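Local coordinates for hypothetical conserved protein TTC0263 (Thermus thermophilus, PDB 2PL2), which is of unknown function but belongs to the tetratricopeptide repeat proteins, all-helical scaffolds built from stacked antiparallel helices that commonly serve in protein-protein recognition, at residues A[78-83]-A[101-106]; A[84-89]-A[97-102]; A[122-127]-A[141-146]. One frame throughout, in Å; residues are numbered along the deposited sequence.

Contact 1. Residues A[78-83]-A[101-106]; sequences VLSEAY and EQALSV
Tyr83 and Gln102 both place CG anti to the carbonyl carbon and beside the backbone N (chi1 -76° in the tyrosine), and with CB of each directed at the opposite helix the two side chains meet, crossing at about a right angle. The CB methylene of Gln102 sits 3.8 Å from the centroid of the Tyr83 ring and almost exactly on the ring normal, a CH-pi contact centred on one face. Beyond CG the glutamine chain is extended, which brings CD beside CE1 of the ring. The amide plane is turned 41° from that of the ring, and OE1 of Gln102 ends 3.3 Å from OH of Tyr83. Glutamine suits this margin because its aliphatic part packs on the ring while its polar end can remain at the partly exposed border.

Deeper in, Ala103 faces Ser80 where the backbones come nearest, CA to CA 4.7 Å. Its single methyl fits there: CB lies 3.7 Å from the carbonyl O of Ser80 and 3.9 Å from CB of Tyr83. One turn further on, Val106 works with both branches. CG1 meets CD2 of Leu79 at 3.9 Å, and CG2 approaches CE2 of Tyr83 at 4.1 Å, so its two methyls meet a leucine and a tyrosine at once. Leu59 of helix 55-68 touches Leu79 and Tyr83, and Gln123 of helix 118-130 touches Ser80, joining the pair to neighbouring helices.

The helical segments run antiparallel at 165° with axes 8.3 Å apart, a close spacing that small residues such as Ser80 and Ala103 permit. Such a nearly antiparallel pair, with small residues at the closest approach, is as expected for the helix hairpin of a tetratricopeptide repeat, the family to which this part of the chain belongs.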
# COMPACT_ATOMS: atom_id res chain seq x y z
N VAL A 78 -0.30 -16.71 1.46
CA VAL A 78 -0.84 -15.69 2.35
C VAL A 78 0.08 -15.52 3.55
O VAL A 78 0.61 -14.44 3.81
CB VAL A 78 -2.25 -16.08 2.82
CG1 VAL A 78 -2.69 -15.18 3.95
CG2 VAL A 78 -3.22 -15.99 1.66
N LEU A 79 0.29 -16.62 4.27
CA LEU A 79 1.15 -16.66 5.44
C LEU A 79 2.54 -16.12 5.12
O LEU A 79 3.14 -15.39 5.91
CB LEU A 79 1.23 -18.11 5.93
CG LEU A 79 1.88 -18.50 7.25
CD1 LEU A 79 1.27 -17.71 8.39
CD2 LEU A 79 1.67 -19.99 7.47
N SER A 80 3.05 -16.47 3.95
CA SER A 80 4.37 -16.04 3.50
C SER A 80 4.49 -14.52 3.36
O SER A 80 5.46 -13.92 3.82
CB SER A 80 4.68 -16.69 2.16
OG SER A 80 5.82 -16.10 1.58
N GLU A 81 3.51 -13.91 2.70
CA GLU A 81 3.52 -12.46 2.50
C GLU A 81 3.29 -11.72 3.81
O GLU A 81 3.82 -10.64 4.03
CB GLU A 81 2.44 -12.07 1.48
CG GLU A 81 2.82 -12.36 0.05
CD GLU A 81 1.67 -12.91 -0.76
OE1 GLU A 81 0.54 -12.38 -0.60
OE2 GLU A 81 1.88 -13.85 -1.57
N ALA A 82 2.50 -12.33 4.69
CA ALA A 82 2.21 -11.75 5.98
C ALA A 82 3.48 -11.57 6.80
O ALA A 82 3.66 -10.55 7.47
CB ALA A 82 1.21 -12.62 6.73
N TYR A 83 4.38 -12.55 6.75
CA TYR A 83 5.64 -12.45 7.49
C TYR A 83 6.54 -11.34 6.94
O TYR A 83 7.27 -10.69 7.69
CB TYR A 83 6.40 -13.77 7.49
CG TYR A 83 5.82 -14.80 8.44
CD1 TYR A 83 5.69 -14.52 9.80
CD2 TYR A 83 5.35 -16.02 7.96
CE1 TYR A 83 5.10 -15.43 10.66
CE2 TYR A 83 4.76 -16.94 8.82
CZ TYR A 83 4.64 -16.64 10.16
OH TYR A 83 4.03 -17.54 11.01
N GLU A 101 12.78 -15.41 8.05
CA GLU A 101 13.20 -16.80 8.19
C GLU A 101 11.96 -17.69 8.15
O GLU A 101 11.98 -18.77 7.54
CB GLU A 101 13.94 -16.98 9.51
CG GLU A 101 15.01 -18.05 9.50
CD GLU A 101 16.29 -17.58 8.84
OE1 GLU A 101 16.73 -16.44 9.16
OE2 GLU A 101 16.85 -18.34 8.02
N GLN A 102 10.89 -17.23 8.80
CA GLN A 102 9.62 -17.97 8.83
C GLN A 102 9.00 -18.02 7.45
O GLN A 102 8.40 -19.03 7.07
CB GLN A 102 8.62 -17.32 9.80
CG GLN A 102 9.07 -17.30 11.25
CD GLN A 102 7.94 -16.95 12.21
OE1 GLN A 102 7.02 -17.74 12.42
NE2 GLN A 102 8.00 -15.75 12.78
N ALA A 103 9.14 -16.92 6.72
CA ALA A 103 8.61 -16.82 5.36
C ALA A 103 9.33 -17.80 4.45
O ALA A 103 8.71 -18.43 3.60
CB ALA A 103 8.75 -15.38 4.83
N LEU A 104 10.64 -17.95 4.64
CA LEU A 104 11.42 -18.89 3.85
C LEU A 104 11.00 -20.30 4.17
O LEU A 104 10.91 -21.16 3.29
CB LEU A 104 12.91 -18.77 4.16
CG LEU A 104 13.77 -17.75 3.41
CD1 LEU A 104 15.23 -18.04 3.73
CD2 LEU A 104 13.53 -17.86 1.91
N SER A 105 10.76 -20.55 5.45
CA SER A 105 10.37 -21.86 5.91
C SER A 105 9.03 -22.28 5.35
O SER A 105 8.87 -23.39 4.84
CB SER A 105 10.33 -21.88 7.45
OG SER A 105 10.10 -23.19 7.93
N VAL A 106 8.05 -21.39 5.43
CA VAL A 106 6.72 -21.69 4.94
C VAL A 106 6.70 -21.86 3.42
O VAL A 106 5.97 -22.69 2.88
CB VAL A 106 5.73 -20.58 5.37
CG1 VAL A 106 4.36 -20.86 4.82
CG2 VAL A 106 5.67 -20.49 6.90

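Contact 2. Residues A[84-89]-A[97-102]; sequences VALYRQ and KGYLEQ
Leu100 overlaps the ring of Tyr87, its CD2 methyl lying 3.5 Å from the ring centroid, over one face and displaced toward the CD1-CE1 part of the rim. The other methyl, CD1, meets CB and CG of the same tyrosine. Its 3.2 Å approach to CG of Tyr87, with chi1 of Leu100 at an unusual -114°, suggests tight packing. CG of Tyr87 stands anti to the backbone N (chi1 157°), which sets the start of the ring beside Leu100. CD1 of Leu100 also borders Val84, 4.5 Å from its CG2, and Leu130 of helix 118-130 touches all three residues.

A second CH-pi contact is made with the roles of the helices exchanged. Here the ring belongs to Tyr99 and the aliphatic group to Leu86, whose CB stands 4.0 Å from the ring centroid, over its centre. CD1 of Leu86 adds a touch at 3.9 Å to CD1 of Tyr99, and the two side chains cross at about a right angle. The phenolic OH of Tyr99 is hydrogen-bonded to NE of Arg95. Near the end of helix 73-88, Arg88 and Gln89 pack on Leu52 and Gly53 of the second subunit.

No hydrogen bond crosses between the segments. Flat tyrosine faces accept the methyl and methylene groups of leucine, so what joins these two segments is shape fit and weak dispersive attraction, without directional polar bonds.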
# COMPACT_ATOMS: atom_id res chain seq x y z
N VAL A 84 6.49 -11.15 5.62
CA VAL A 84 7.29 -10.10 4.98
C VAL A 84 6.79 -8.72 5.42
O VAL A 84 7.59 -7.83 5.71
CB VAL A 84 7.23 -10.20 3.43
CG1 VAL A 84 7.88 -8.98 2.81
CG2 VAL A 84 7.92 -11.48 2.95
N ALA A 85 5.48 -8.55 5.48
CA ALA A 85 4.92 -7.27 5.89
C ALA A 85 5.44 -6.98 7.29
O ALA A 85 5.90 -5.87 7.57
CB ALA A 85 3.39 -7.34 5.89
N LEU A 86 5.37 -7.99 8.15
CA LEU A 86 5.84 -7.88 9.53
C LEU A 86 7.34 -7.58 9.58
O LEU A 86 7.83 -6.99 10.54
CB LEU A 86 5.57 -9.19 10.27
CG LEU A 86 4.13 -9.57 10.59
CD1 LEU A 86 4.05 -11.05 10.97
CD2 LEU A 86 3.63 -8.69 11.72
N TYR A 87 8.07 -7.99 8.54
CA TYR A 87 9.51 -7.75 8.46
C TYR A 87 9.83 -6.29 8.15
O TYR A 87 10.79 -5.74 8.67
CB TYR A 87 10.15 -8.61 7.37
CG TYR A 87 11.45 -8.02 6.87
CD1 TYR A 87 12.59 -8.03 7.67
CD2 TYR A 87 11.53 -7.37 5.62
CE1 TYR A 87 13.77 -7.42 7.24
CE2 TYR A 87 12.70 -6.77 5.19
CZ TYR A 87 13.82 -6.79 6.01
OH TYR A 87 14.99 -6.18 5.61
N ARG A 88 9.04 -5.69 7.26
CA ARG A 88 9.25 -4.29 6.90
C ARG A 88 8.93 -3.47 8.13
O ARG A 88 9.64 -2.51 8.46
CB ARG A 88 8.34 -3.90 5.74
CG ARG A 88 8.57 -4.69 4.46
CD ARG A 88 7.66 -4.22 3.33
NE ARG A 88 7.90 -4.96 2.08
CZ ARG A 88 9.05 -4.94 1.40
NH1 ARG A 88 10.07 -4.22 1.84
NH2 ARG A 88 9.17 -5.64 0.28
N GLN A 89 7.86 -3.87 8.81
CA GLN A 89 7.39 -3.21 10.03
C GLN A 89 8.25 -3.62 11.22
O GLN A 89 7.99 -3.22 12.36
CB GLN A 89 5.92 -3.59 10.26
CG GLN A 89 5.33 -3.23 11.60
CD GLN A 89 4.75 -4.45 12.31
OE1 GLN A 89 5.49 -5.34 12.73
NE2 GLN A 89 3.43 -4.49 12.43
N LYS A 97 14.57 -10.35 10.80
CA LYS A 97 15.14 -11.55 10.21
C LYS A 97 14.32 -12.79 10.54
O LYS A 97 14.07 -13.62 9.68
CB LYS A 97 16.58 -11.77 10.68
CG LYS A 97 17.15 -13.11 10.22
CD LYS A 97 18.66 -13.19 10.41
CE LYS A 97 19.20 -14.48 9.80
NZ LYS A 97 20.69 -14.51 9.78
N GLY A 98 13.91 -12.90 11.80
CA GLY A 98 13.12 -14.05 12.21
C GLY A 98 11.91 -14.25 11.32
O GLY A 98 11.71 -15.33 10.76
N TYR A 99 11.12 -13.19 11.18
CA TYR A 99 9.92 -13.21 10.34
C TYR A 99 10.24 -13.67 8.90
O TYR A 99 9.50 -14.45 8.30
CB TYR A 99 9.29 -11.82 10.29
CG TYR A 99 8.73 -11.29 11.60
CD1 TYR A 99 7.66 -11.92 12.23
CD2 TYR A 99 9.25 -10.14 12.19
CE1 TYR A 99 7.11 -11.40 13.41
CE2 TYR A 99 8.72 -9.62 13.36
CZ TYR A 99 7.65 -10.25 13.96
OH TYR A 99 7.14 -9.75 15.14
N LEU A 100 11.35 -13.17 8.36
CA LEU A 100 11.78 -13.50 7.01
C LEU A 100 12.16 -14.96 6.97
O LEU A 100 11.90 -15.66 5.98
CB LEU A 100 13.00 -12.64 6.63
CG LEU A 100 12.92 -11.58 5.52
CD1 LEU A 100 11.56 -10.91 5.49
CD2 LEU A 100 14.04 -10.56 5.76
N GLU A 101 12.78 -15.41 8.05
CA GLU A 101 13.20 -16.80 8.19
C GLU A 101 11.96 -17.69 8.15
O GLU A 101 11.98 -18.77 7.54
CB GLU A 101 13.94 -16.98 9.51
CG GLU A 101 15.01 -18.05 9.50
CD GLU A 101 16.29 -17.58 8.84
OE1 GLU A 101 16.73 -16.44 9.16
OE2 GLU A 101 16.85 -18.34 8.02
N GLN A 102 10.89 -17.23 8.80
CA GLN A 102 9.62 -17.97 8.83
C GLN A 102 9.00 -18.02 7.45
O GLN A 102 8.40 -19.03 7.07
CB GLN A 102 8.62 -17.32 9.80
CG GLN A 102 9.07 -17.30 11.25
CD GLN A 102 7.94 -16.95 12.21
OE1 GLN A 102 7.02 -17.74 12.42
NE2 GLN A 102 8.00 -15.75 12.78

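Contact 3. Residues A[122-127]-A[141-146]; sequences LQRGLV and LKQALA
Leu141 comes first on the helical segment 141-146 and reaches toward helix 118-130. Its CG is anti to the carbonyl carbon (chi1 -69°), and beyond it CD2 ends 3.5 Å from CD1 of Leu122. The same methyl lies 4.0 Å from CA of Gly125, on the side of the glycine that faces this helix; the absence of a CB there permits the leucine methyl to come so near the backbone.

Two residues on, Gln143 approaches at the margin, its CG 4.5 Å from NH2 of Arg124. This is a loose touch; NH1 of the guanidinium forms a salt bridge with OE2 of Glu111.

Ala144 follows, its methyl directed at Leu122. CB stands 3.7 Å from the backbone N of Leu122, and the small residue allows the backbones to approach to 5.4 Å between the CA atoms of Leu122 and Ala144. Leu122 also packs on Ile153 and Ala156 of helix 151-164, so it joins this helix pair to the next helix.

The segments are antiparallel at 163°, with axes 8.3 Å apart. With no hydrogen bond between them, the contact is apolar at heart, and its closeness is consistent with glycine and alanine lying opposite leucines.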
# COMPACT_ATOMS: atom_id res chain seq x y z
N LEU A 122 8.88 -16.94 -6.94
CA LEU A 122 8.91 -15.49 -7.01
C LEU A 122 9.03 -14.95 -5.59
O LEU A 122 9.92 -14.13 -5.29
CB LEU A 122 7.64 -14.95 -7.66
CG LEU A 122 7.49 -13.42 -7.56
CD1 LEU A 122 8.76 -12.75 -8.11
CD2 LEU A 122 6.24 -12.93 -8.29
N GLN A 123 8.15 -15.43 -4.72
CA GLN A 123 8.15 -15.01 -3.32
C GLN A 123 9.45 -15.41 -2.65
O GLN A 123 10.02 -14.65 -1.87
CB GLN A 123 6.98 -15.65 -2.56
CG GLN A 123 5.82 -14.71 -2.30
CD GLN A 123 6.23 -13.46 -1.56
OE1 GLN A 123 6.89 -13.53 -0.52
NE2 GLN A 123 5.83 -12.30 -2.07
N ARG A 124 9.93 -16.61 -2.94
CA ARG A 124 11.16 -17.07 -2.33
C ARG A 124 12.29 -16.13 -2.70
O ARG A 124 13.13 -15.80 -1.86
CB ARG A 124 11.48 -18.50 -2.78
CG ARG A 124 12.54 -19.19 -1.92
CD ARG A 124 12.74 -20.65 -2.34
NE ARG A 124 13.28 -20.78 -3.70
CZ ARG A 124 13.44 -21.94 -4.32
NH1 ARG A 124 13.09 -23.07 -3.72
NH2 ARG A 124 13.93 -21.98 -5.55
N GLY A 125 12.32 -15.68 -3.95
CA GLY A 125 13.37 -14.76 -4.39
C GLY A 125 13.26 -13.41 -3.71
O GLY A 125 14.25 -12.82 -3.29
N LEU A 126 12.03 -12.92 -3.58
CA LEU A 126 11.78 -11.64 -2.94
C LEU A 126 12.19 -11.71 -1.47
O LEU A 126 12.61 -10.72 -0.89
CB LEU A 126 10.29 -11.29 -3.05
CG LEU A 126 9.85 -9.87 -2.69
CD1 LEU A 126 8.36 -9.70 -3.00
CD2 LEU A 126 10.13 -9.58 -1.21
N VAL A 127 12.07 -12.90 -0.89
CA VAL A 127 12.44 -13.11 0.51
C VAL A 127 13.95 -13.18 0.69
O VAL A 127 14.50 -12.61 1.64
CB VAL A 127 11.78 -14.39 1.08
CG1 VAL A 127 12.30 -14.67 2.49
CG2 VAL A 127 10.26 -14.23 1.10
N LEU A 141 14.35 -16.35 -8.62
CA LEU A 141 13.63 -15.55 -9.60
C LEU A 141 13.79 -16.14 -11.00
O LEU A 141 12.82 -16.26 -11.75
CB LEU A 141 14.09 -14.10 -9.56
CG LEU A 141 13.68 -13.38 -8.27
CD1 LEU A 141 13.98 -11.89 -8.38
CD2 LEU A 141 12.19 -13.59 -8.02
N LYS A 142 15.02 -16.51 -11.34
CA LYS A 142 15.26 -17.12 -12.65
C LYS A 142 14.44 -18.39 -12.70
O LYS A 142 13.85 -18.72 -13.72
CB LYS A 142 16.75 -17.41 -12.84
CG LYS A 142 17.55 -16.15 -13.04
CD LYS A 142 18.94 -16.39 -13.56
CE LYS A 142 19.60 -15.05 -13.88
NZ LYS A 142 21.00 -15.17 -14.40
N GLN A 143 14.39 -19.08 -11.56
CA GLN A 143 13.62 -20.31 -11.47
C GLN A 143 12.17 -19.94 -11.76
O GLN A 143 11.53 -20.55 -12.61
CB GLN A 143 13.75 -20.90 -10.06
CG GLN A 143 13.95 -22.40 -10.02
CD GLN A 143 12.90 -23.16 -10.80
OE1 GLN A 143 12.81 -23.05 -12.03
NE2 GLN A 143 12.10 -23.97 -10.10
N ALA A 144 11.68 -18.91 -11.07
CA ALA A 144 10.31 -18.44 -11.25
C ALA A 144 10.03 -18.19 -12.72
O ALA A 144 9.04 -18.65 -13.26
CB ALA A 144 10.09 -17.15 -10.45
N LEU A 145 10.93 -17.44 -13.35
CA LEU A 145 10.85 -17.07 -14.76
C LEU A 145 10.84 -18.29 -15.68
O LEU A 145 10.09 -18.33 -16.64
CB LEU A 145 12.03 -16.17 -15.10
CG LEU A 145 11.95 -15.14 -16.22
CD1 LEU A 145 10.69 -14.30 -16.11
CD2 LEU A 145 13.18 -14.28 -16.14
N ALA A 146 11.68 -19.27 -15.38
CA ALA A 146 11.76 -20.49 -16.18
C ALA A 146 10.40 -21.19 -16.21
O ALA A 146 10.06 -21.86 -17.18
CB ALA A 146 12.81 -21.41 -15.60

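Overall arrangement
Contacts 1 and 2 are successive levels of one helix hairpin, formed by helices 73-88 and 93-113; their centres are 8 Å apart, they share Glu101 and Gln102, and CB of Tyr83 meets O of Tyr99 at 3.3 Å. Contact 3 belongs to the following pair, helices 118-130 and 134-147, with its centre about 14 Å from that of contact 1 and 18 Å from that of contact 2. The hairpins stack directly: CD2 of Leu104 lies 3.5 Å from CG1 of Val127, and CG2 of Val84 is 4.1 Å from CG2 of Val127. This layering is consistent with the stacked helix hairpins of a tetratricopeptide repeat superhelix.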